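Local coordinates for protein transcriptional regulator, MarR family (Silicibacter pomeroyi DSS-3, PDB 3BJ6) that probably acts as a dimeric DNA-binding transcription factor of the MarR family, with a winged helix-turn-helix in each subunit, at residues 125-128 and 129-132; 137-140 and 141-145; 37-40 and 41-44; 28-31 and 32-35. All coordinates share one frame; numbering follows the deposited sequence.

Interaction 1: 125-128 and 129-132; sequences GFSS and VELT
Glu130 reaches back from the first turn of helix 128-151 to the chain just before it, and its side chain meets Ser127 from CB to OE1. CB and CG run past the hydroxyl, with CG 3.3 Å from Ser127 OG. The chi1 of -72° sets CG beside the backbone N, and the extended chain beyond it carries the carboxylate back to the loop. There OE1 accepts two hydrogen bonds. Ser127 N gives a nearly straight bond of 2.9 Å to the anti lone pair of OE1, while Ser127 OG, at 3.3 Å, comes from above the carboxylate plane. OE1 also lies at the edge of the Phe126 ring, 3.7 Å from CD1. The other oxygen, OE2, forms a salt bridge to Lys136 of the second subunit. In return, Ser127 OG accepts from Glu130 N at 3.1 Å. Phe126 CB packs on Leu131 CG, and both side chains also touch Phe122 of helix 102-123. At the next residue, Ser128 O is gripped from opposite faces of its plane by Thr132 N at 2.9 Å and Thr132 OG1 at 3.0 Å; Thr132 OG1 is further bonded to Gln10 of the second subunit. The reciprocal bonds of Ser127 and Glu130 make a capping box with Ser127 as N-cap, opening the C-terminal helix of the MarR dimerisation region.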
loop_
_atom_site.group_PDB
_atom_site.type_symbol
_atom_site.label_atom_id
_atom_site.label_comp_id
_atom_site.label_asym_id
_atom_site.label_seq_id
_atom_site.Cartn_x
_atom_site.Cartn_y
_atom_site.Cartn_z
ATOM N N GLY A 125 2.585 -20.509 10.114
ATOM C CA GLY A 125 2.567 -21.111 8.783
ATOM C C GLY A 125 3.902 -21.034 8.052
ATOM O O GLY A 125 4.016 -21.576 6.978
ATOM N N PHE A 126 4.906 -20.366 8.632
ATOM C CA PHE A 126 6.187 -20.106 7.949
ATOM C C PHE A 126 7.345 -20.331 8.900
ATOM O O PHE A 126 7.135 -20.287 10.111
ATOM C CB PHE A 126 6.235 -18.638 7.422
ATOM C CG PHE A 126 5.174 -18.357 6.410
ATOM C CD1 PHE A 126 5.412 -18.587 5.066
ATOM C CD2 PHE A 126 3.906 -17.979 6.812
ATOM C CE1 PHE A 126 4.392 -18.361 4.100
ATOM C CE2 PHE A 126 2.892 -17.773 5.881
ATOM C CZ PHE A 126 3.147 -17.973 4.518
ATOM N N SER A 127 8.555 -20.577 8.358
ATOM C CA SER A 127 9.758 -20.659 9.184
ATOM C C SER A 127 10.150 -19.221 9.522
ATOM O O SER A 127 9.774 -18.299 8.804
ATOM C CB SER A 127 10.886 -21.317 8.416
ATOM O OG SER A 127 11.232 -20.510 7.287
ATOM N N SER A 128 10.928 -19.035 10.585
ATOM C CA SER A 128 11.402 -17.717 10.931
ATOM C C SER A 128 12.338 -17.195 9.825
ATOM O O SER A 128 12.420 -15.987 9.643
ATOM C CB SER A 128 12.125 -17.707 12.291
ATOM O OG SER A 128 13.167 -18.654 12.329
ATOM N N VAL A 129 13.049 -18.082 9.115
ATOM C CA VAL A 129 13.919 -17.628 8.001
ATOM C C VAL A 129 13.117 -17.009 6.855
ATOM O O VAL A 129 13.495 -15.958 6.313
ATOM C CB VAL A 129 14.926 -18.740 7.490
ATOM C CG1 VAL A 129 14.226 -19.891 6.813
ATOM C CG2 VAL A 129 15.945 -18.157 6.544
ATOM N N GLU A 130 12.000 -17.639 6.500
ATOM C CA GLU A 130 11.090 -17.048 5.516
ATOM C C GLU A 130 10.563 -15.681 5.928
ATOM O O GLU A 130 10.496 -14.766 5.086
ATOM C CB GLU A 130 9.890 -17.973 5.251
ATOM C CG GLU A 130 10.285 -19.191 4.448
ATOM C CD GLU A 130 9.153 -20.201 4.362
ATOM O OE1 GLU A 130 8.570 -20.553 5.419
ATOM O OE2 GLU A 130 8.854 -20.637 3.229
ATOM N N LEU A 131 10.138 -15.552 7.182
ATOM C CA LEU A 131 9.623 -14.265 7.658
ATOM C C LEU A 131 10.687 -13.192 7.741
ATOM O O LEU A 131 10.411 -12.022 7.482
ATOM C CB LEU A 131 8.884 -14.402 8.990
ATOM C CG LEU A 131 7.672 -15.341 8.916
ATOM C CD1 LEU A 131 7.171 -15.661 10.305
ATOM C CD2 LEU A 131 6.543 -14.725 8.050
ATOM N N THR A 132 11.897 -13.589 8.129
ATOM C CA THR A 132 13.000 -12.652 8.165
ATOM C C THR A 132 13.346 -12.153 6.749
ATOM O O THR A 132 13.634 -10.966 6.558
ATOM C CB THR A 132 14.214 -13.291 8.878
ATOM O OG1 THR A 132 13.856 -13.440 10.265
ATOM C CG2 THR A 132 15.429 -12.403 8.779
#

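Interaction 2: 137-140 and 141-145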
loop_
_atom_site.group_PDB
_atom_site.type_symbol
_atom_site.label_atom_id
_atom_site.label_comp_id
_atom_site.label_asym_id
_atom_site.label_seq_id
_atom_site.Cartn_x
_atom_site.Cartn_y
_atom_site.Cartn_z
ATOM N N VAL A 137 13.523 -7.979 2.656
ATOM C CA VAL A 137 13.187 -7.562 1.284
ATOM C C VAL A 137 12.148 -6.429 1.303
ATOM O O VAL A 137 12.295 -5.455 0.567
ATOM C CB VAL A 137 12.746 -8.772 0.412
ATOM C CG1 VAL A 137 12.315 -8.315 -1.010
ATOM C CG2 VAL A 137 13.891 -9.796 0.327
ATOM N N GLN A 138 11.125 -6.534 2.157
ATOM C CA GLN A 138 10.167 -5.443 2.332
ATOM C C GLN A 138 10.844 -4.101 2.596
ATOM O O GLN A 138 10.553 -3.118 1.910
ATOM C CB GLN A 138 9.166 -5.727 3.470
ATOM C CG GLN A 138 8.084 -4.606 3.657
ATOM C CD GLN A 138 6.845 -4.782 2.786
ATOM O OE1 GLN A 138 6.929 -5.312 1.676
ATOM N NE2 GLN A 138 5.657 -4.384 3.317
ATOM N N LEU A 139 11.727 -4.055 3.591
ATOM C CA LEU A 139 12.384 -2.806 3.923
ATOM C C LEU A 139 13.362 -2.351 2.835
ATOM O O LEU A 139 13.501 -1.135 2.582
ATOM C CB LEU A 139 13.067 -2.878 5.293
ATOM C CG LEU A 139 12.246 -3.076 6.593
ATOM C CD1 LEU A 139 13.024 -2.596 7.886
ATOM C CD2 LEU A 139 10.880 -2.505 6.552
ATOM N N ALA A 140 14.072 -3.309 2.229
ATOM C CA ALA A 140 14.989 -3.009 1.127
ATOM C C ALA A 140 14.255 -2.456 -0.085
ATOM O O ALA A 140 14.708 -1.497 -0.683
ATOM C CB ALA A 140 15.820 -4.256 0.740
ATOM N N LEU A 141 13.100 -3.032 -0.432
ATOM C CA LEU A 141 12.265 -2.469 -1.486
ATOM C C LEU A 141 11.791 -1.062 -1.196
ATOM O O LEU A 141 11.770 -0.226 -2.097
ATOM C CB LEU A 141 11.020 -3.330 -1.760
ATOM C CG LEU A 141 11.216 -4.590 -2.618
ATOM C CD1 LEU A 141 9.926 -5.373 -2.562
ATOM C CD2 LEU A 141 11.624 -4.264 -4.087
ATOM N N THR A 142 11.345 -0.821 0.038
ATOM C CA THR A 142 10.899 0.533 0.436
ATOM C C THR A 142 11.995 1.571 0.142
ATOM O O THR A 142 11.734 2.598 -0.462
ATOM C CB THR A 142 10.473 0.547 1.894
ATOM O OG1 THR A 142 9.452 -0.454 2.066
ATOM C CG2 THR A 142 9.895 1.933 2.285
ATOM N N ARG A 143 13.214 1.269 0.568
ATOM C CA ARG A 143 14.402 2.066 0.315
ATOM C C ARG A 143 14.703 2.223 -1.180
ATOM O O ARG A 143 15.039 3.303 -1.647
ATOM C CB ARG A 143 15.584 1.287 0.873
ATOM C CG ARG A 143 16.603 2.045 1.639
ATOM C CD ARG A 143 16.499 1.541 3.106
ATOM N NE ARG A 143 15.078 1.390 3.444
ATOM C CZ ARG A 143 14.574 0.923 4.605
ATOM N NH1 ARG A 143 13.235 0.851 4.739
ATOM N NH2 ARG A 143 15.390 0.516 5.613
ATOM N N PHE A 144 14.660 1.100 -1.902
ATOM C CA PHE A 144 14.983 1.055 -3.312
ATOM C C PHE A 144 14.080 2.012 -4.124
ATOM O O PHE A 144 14.553 2.793 -4.940
ATOM C CB PHE A 144 14.881 -0.400 -3.815
ATOM C CG PHE A 144 15.129 -0.535 -5.276
ATOM C CD1 PHE A 144 16.434 -0.481 -5.790
ATOM C CD2 PHE A 144 14.071 -0.683 -6.153
ATOM C CE1 PHE A 144 16.646 -0.598 -7.172
ATOM C CE2 PHE A 144 14.295 -0.803 -7.512
ATOM C CZ PHE A 144 15.563 -0.750 -8.014
ATOM N N PHE A 145 12.767 1.944 -3.873
ATOM C CA PHE A 145 11.834 2.805 -4.595
ATOM C C PHE A 145 11.941 4.265 -4.122
ATOM O O PHE A 145 11.843 5.190 -4.938
ATOM C CB PHE A 145 10.408 2.262 -4.439
ATOM C CG PHE A 145 10.186 0.975 -5.173
ATOM C CD1 PHE A 145 10.398 0.906 -6.546
ATOM C CD2 PHE A 145 9.746 -0.156 -4.499
ATOM C CE1 PHE A 145 10.175 -0.317 -7.248
ATOM C CE2 PHE A 145 9.516 -1.346 -5.160
ATOM C CZ PHE A 145 9.717 -1.437 -6.539
#
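Leu141 lies alongside Val137, both side chains pointing the same way, and its CD1 sits 4.1 Å from Val137 CG1. Val137 has CG1 anti to the backbone N (chi1 177°), which puts this methyl on the side of the next turn. In the backbone that carries the pair, Leu141 N bonds to Val137 O at 2.7 Å. Both side chains also pack against Tyr134 of the second subunit.

Thr142 leans back on the preceding turn. Its OG1 donates to Gln138 O at 2.9 Å, and its own backbone N reaches the same oxygen at 3.1 Å from the opposite face of the carbonyl plane. A valine in its place would probably leave Gln138 O with the backbone N-H as its one donor here, and the side chain without the bond that fixes its rotation. The Gln138 amide turns instead to the second subunit, where OE1 meets the hydroxyl of Tyr134 and NE2 the backbone O of Ala14.

Arg143 doubles back at chi2 and chi3, laying one face of its guanidinium over the Leu139 carbonyl. NH1 comes within 2.9 Å of Leu139 O, but the angle is too poor for a hydrogen bond, and that oxygen is bonded by Arg143 N at 3.1 Å. NH1 also rests 3.8 Å from Leu139 CB. Phe144 meets the ring of Phe122 of the second subunit. Successive i+4 to i backbone hydrogen bonds, with Val137, Gln138 and Leu141 set against the partner, make this a dimer-interface stretch of the long C-terminal helix of a MarR protein.

Interaction 3: 37-40 and 41-44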
loop_
_atom_site.group_PDB
_atom_site.type_symbol
_atom_site.label_atom_id
_atom_site.label_comp_id
_atom_site.label_asym_id
_atom_site.label_seq_id
_atom_site.Cartn_x
_atom_site.Cartn_y
_atom_site.Cartn_z
ATOM N N GLY A 37 -14.602 -0.388 19.937
ATOM C CA GLY A 37 -15.362 0.840 19.778
ATOM C C GLY A 37 -14.664 1.970 19.056
ATOM O O GLY A 37 -15.084 3.136 19.189
ATOM N N VAL A 38 -13.596 1.673 18.310
ATOM C CA VAL A 38 -12.876 2.750 17.623
ATOM C C VAL A 38 -12.621 2.405 16.150
ATOM O O VAL A 38 -12.704 1.254 15.764
ATOM C CB VAL A 38 -11.534 3.142 18.349
ATOM C CG1 VAL A 38 -11.805 3.515 19.866
ATOM C CG2 VAL A 38 -10.477 2.044 18.218
ATOM N N THR A 39 -12.334 3.423 15.349
ATOM C CA THR A 39 -12.028 3.274 13.934
ATOM C C THR A 39 -10.525 3.068 13.726
ATOM O O THR A 39 -9.728 3.209 14.670
ATOM C CB THR A 39 -12.440 4.545 13.145
ATOM O OG1 THR A 39 -11.645 5.644 13.577
ATOM C CG2 THR A 39 -13.937 4.875 13.330
ATOM N N VAL A 40 -10.132 2.764 12.478
ATOM C CA VAL A 40 -8.715 2.574 12.125
ATOM C C VAL A 40 -7.926 3.865 12.300
ATOM O O VAL A 40 -6.789 3.841 12.788
ATOM C CB VAL A 40 -8.542 2.034 10.682
ATOM C CG1 VAL A 40 -7.062 1.738 10.355
ATOM C CG2 VAL A 40 -9.322 0.769 10.526
ATOM N N GLY A 41 -8.533 4.979 11.888
ATOM C CA GLY A 41 -7.898 6.295 12.033
ATOM C C GLY A 41 -7.694 6.612 13.518
ATOM O O GLY A 41 -6.635 7.074 13.903
ATOM N N GLN A 42 -8.722 6.380 14.344
ATOM C CA GLN A 42 -8.594 6.591 15.788
ATOM C C GLN A 42 -7.497 5.722 16.434
ATOM O O GLN A 42 -6.722 6.217 17.246
ATOM C CB GLN A 42 -9.944 6.387 16.490
ATOM C CG GLN A 42 -10.996 7.437 16.049
ATOM C CD GLN A 42 -12.444 7.004 16.381
ATOM O OE1 GLN A 42 -12.677 5.937 16.953
ATOM N NE2 GLN A 42 -13.420 7.839 15.989
ATOM N N ARG A 43 -7.443 4.434 16.063
ATOM C CA ARG A 43 -6.364 3.537 16.456
ATOM C C ARG A 43 -4.988 4.137 16.132
ATOM O O ARG A 43 -4.108 4.052 16.947
ATOM C CB ARG A 43 -6.519 2.193 15.732
ATOM C CG ARG A 43 -5.381 1.197 15.957
ATOM C CD ARG A 43 -5.244 0.218 14.780
ATOM N NE ARG A 43 -4.045 -0.616 14.990
ATOM C CZ ARG A 43 -2.790 -0.211 14.810
ATOM N NH1 ARG A 43 -2.521 1.018 14.367
ATOM N NH2 ARG A 43 -1.797 -1.051 15.073
ATOM N N ALA A 44 -4.801 4.691 14.932
ATOM C CA ALA A 44 -3.494 5.239 14.522
ATOM C C ALA A 44 -3.073 6.345 15.513
ATOM O O ALA A 44 -1.922 6.391 15.950
ATOM C CB ALA A 44 -3.576 5.828 13.077
HETATM O O HOH W 1 -14.406 6.362 19.253
HETATM O O HOH W 2 -4.313 2.479 12.544
#
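Thr39 N meets the amide oxygen of Gln42 from well above the carbonyl plane, 58° out of it, although the N-H itself points almost straight at OE1 over 3.0 Å. This is half of a capping box at the start of helix 40-51. The other half is the bond from Gln42 N to Thr39 OG1, 3.1 Å long; chi1 of 65° sets that hydroxyl between the backbone N and the carbonyl carbon, facing the first turn. The two side chains cross obliquely, with Gln42 CG and CD packed against Thr39 OG1. Gln42 OE1 also lies 3.3 Å from Val38 CB and accepts from a water that donates to Gly37 O as well, while NE2 is bonded to Glu77 and the side chain touches Ile74 and Val78 of helix 68-80. A leucine in place of Gln42 would probably leave Thr39 N without its acceptor and Glu77 without the amide donor. Gly37, with positive phi, is the C-prime residue of the Schellman motif that ends helix 18-35, so one helix stops and the next is capped within a few residues.

Arg43 leads away from the cap, extended from CG to NE, to salt bridges with Glu115 and Glu47 and a hydrogen bond to the hydroxyl of Tyr12 of the second subunit. Its backbone N stays with the turn, bonded to Thr39 O. The last link is through solvent: a water donates to Val40 O at 2.8 Å and accepts from Arg43 NH1 at 2.9 Å.

Interaction 4: 28-31 and 32-35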
loop_
_atom_site.group_PDB
_atom_site.type_symbol
_atom_site.label_atom_id
_atom_site.label_comp_id
_atom_site.label_asym_id
_atom_site.label_seq_id
_atom_site.Cartn_x
_atom_site.Cartn_y
_atom_site.Cartn_z
ATOM N N ALA A 28 -8.912 -5.510 7.693
ATOM C CA ALA A 28 -8.685 -6.460 8.801
ATOM C C ALA A 28 -8.499 -5.730 10.134
ATOM O O ALA A 28 -9.094 -6.111 11.151
ATOM C CB ALA A 28 -7.449 -7.320 8.532
ATOM N N VAL A 29 -7.672 -4.687 10.128
ATOM C CA VAL A 29 -7.431 -3.897 11.335
ATOM C C VAL A 29 -8.761 -3.332 11.872
ATOM O O VAL A 29 -9.037 -3.431 13.069
ATOM C CB VAL A 29 -6.397 -2.791 11.074
ATOM C CG1 VAL A 29 -6.384 -1.773 12.217
ATOM C CG2 VAL A 29 -5.007 -3.432 10.912
ATOM N N GLU A 30 -9.584 -2.785 10.978
ATOM C CA GLU A 30 -10.889 -2.197 11.352
ATOM C C GLU A 30 -11.819 -3.179 12.074
ATOM O O GLU A 30 -12.554 -2.799 12.986
ATOM C CB GLU A 30 -11.594 -1.621 10.116
ATOM C CG GLU A 30 -13.000 -1.088 10.466
ATOM C CD GLU A 30 -13.681 -0.434 9.289
ATOM O OE1 GLU A 30 -13.291 0.711 8.987
ATOM O OE2 GLU A 30 -14.619 -1.048 8.705
ATOM N N ARG A 31 -11.784 -4.441 11.667
ATOM C CA ARG A 31 -12.539 -5.472 12.374
ATOM C C ARG A 31 -12.146 -5.552 13.845
ATOM O O ARG A 31 -13.010 -5.646 14.721
ATOM C CB ARG A 31 -12.398 -6.836 11.680
ATOM C CG ARG A 31 -13.247 -6.960 10.420
ATOM C CD ARG A 31 -14.735 -7.221 10.771
ATOM N NE ARG A 31 -15.460 -6.001 11.097
ATOM C CZ ARG A 31 -16.633 -5.922 11.726
ATOM N NH1 ARG A 31 -17.255 -6.988 12.183
ATOM N NH2 ARG A 31 -17.153 -4.736 11.932
ATOM N N GLY A 32 -10.844 -5.492 14.109
ATOM C CA GLY A 32 -10.337 -5.502 15.481
ATOM C C GLY A 32 -10.627 -4.211 16.228
ATOM O O GLY A 32 -11.027 -4.228 17.405
ATOM N N THR A 33 -10.456 -3.069 15.564
ATOM C CA THR A 33 -10.661 -1.801 16.253
ATOM C C THR A 33 -12.129 -1.582 16.621
ATOM O O THR A 33 -12.421 -1.029 17.689
ATOM C CB THR A 33 -10.129 -0.593 15.466
ATOM O OG1 THR A 33 -10.918 -0.367 14.264
ATOM C CG2 THR A 33 -8.673 -0.775 15.128
ATOM N N LEU A 34 -13.066 -1.972 15.738
ATOM C CA LEU A 34 -14.476 -1.708 16.035
ATOM C C LEU A 34 -14.974 -2.548 17.238
ATOM O O LEU A 34 -15.921 -2.157 17.942
ATOM C CB LEU A 34 -15.370 -1.957 14.807
ATOM C CG LEU A 34 -15.216 -0.959 13.632
ATOM C CD1 LEU A 34 -16.083 -1.442 12.428
ATOM C CD2 LEU A 34 -15.578 0.461 14.017
ATOM N N ARG A 35 -14.354 -3.694 17.468
ATOM C CA ARG A 35 -14.655 -4.492 18.682
ATOM C C ARG A 35 -14.362 -3.704 19.954
ATOM O O ARG A 35 -15.040 -3.889 20.962
ATOM C CB ARG A 35 -13.871 -5.798 18.681
ATOM C CG ARG A 35 -14.684 -6.938 18.081
ATOM C CD ARG A 35 -13.926 -8.264 18.062
ATOM N NE ARG A 35 -14.086 -9.106 19.257
ATOM C CZ ARG A 35 -15.020 -10.040 19.421
ATOM N NH1 ARG A 35 -15.962 -10.249 18.490
ATOM N NH2 ARG A 35 -15.011 -10.775 20.522
#
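Leu34 lies along the methylene part of Glu30 near the end of helix 18-35. Its CD1 is 3.7 Å from Glu30 CG, the two side chains running side by side and pointing the same way. Glu30 is extended, with CG anti to the backbone N (chi1 176°), which lays its methylene part along the leucine. Arg31 NH2 approaches the same methyl, but this contact is doubtful, since the arginine has a second position. A second apolar pair is formed by Val29 and Thr33, whose methyls CG1 and CG2 are 3.8 Å apart where the side chains cross.

The hydrogen bonds are mainly those of the helix backbone. Thr33 N to Val29 O and Leu34 N to Glu30 O both measure 2.9 Å, whereas Gly32 N to Ala28 O is weak at 3.5 Å. The hydroxyl of Thr33 stands 3.2 Å from Glu30 O, but its stronger partner is Val38 O in the loop that follows.

Packing beyond the helix divides between subunits: Val29 and Thr33 touch Arg43 of helix 40-51 and, on helix 102-123, Glu115 and Ile111 respectively, while Ala28 meets Phe145 of the second subunit. Val29-Thr33 and Glu30-Leu34 are thus i to i+4 pairs of an alpha-helix, the first on the face where the C-terminal part of helix 18-35 packs against helices 40-51 and 102-123 of the MarR-type domain.

Interactions 4 and 3 touch, their centres about 8 Å apart. Val38 N probably bonds to Thr33 O at 3.0 Å, while Arg43 CD packs on Val29 CG1 at 3.4 Å, fastening helix 40-51 to helix 18-35. Interactions 1 and 2 share helix 128-151, centres about 18 Å apart, and lie about 26 to 30 Å, centre to centre, from the other two. Across the dimer, Phe126 of interaction 1 packs on Ala140 of interaction 2 in the second subunit, and Ala28 of interaction 4 on its Phe145. Ethanol, probably from the crystallisation liquor, lies about 4 Å from the side chains of Val29 and Thr39; ethanol also lies about 5 Å from that of Phe144.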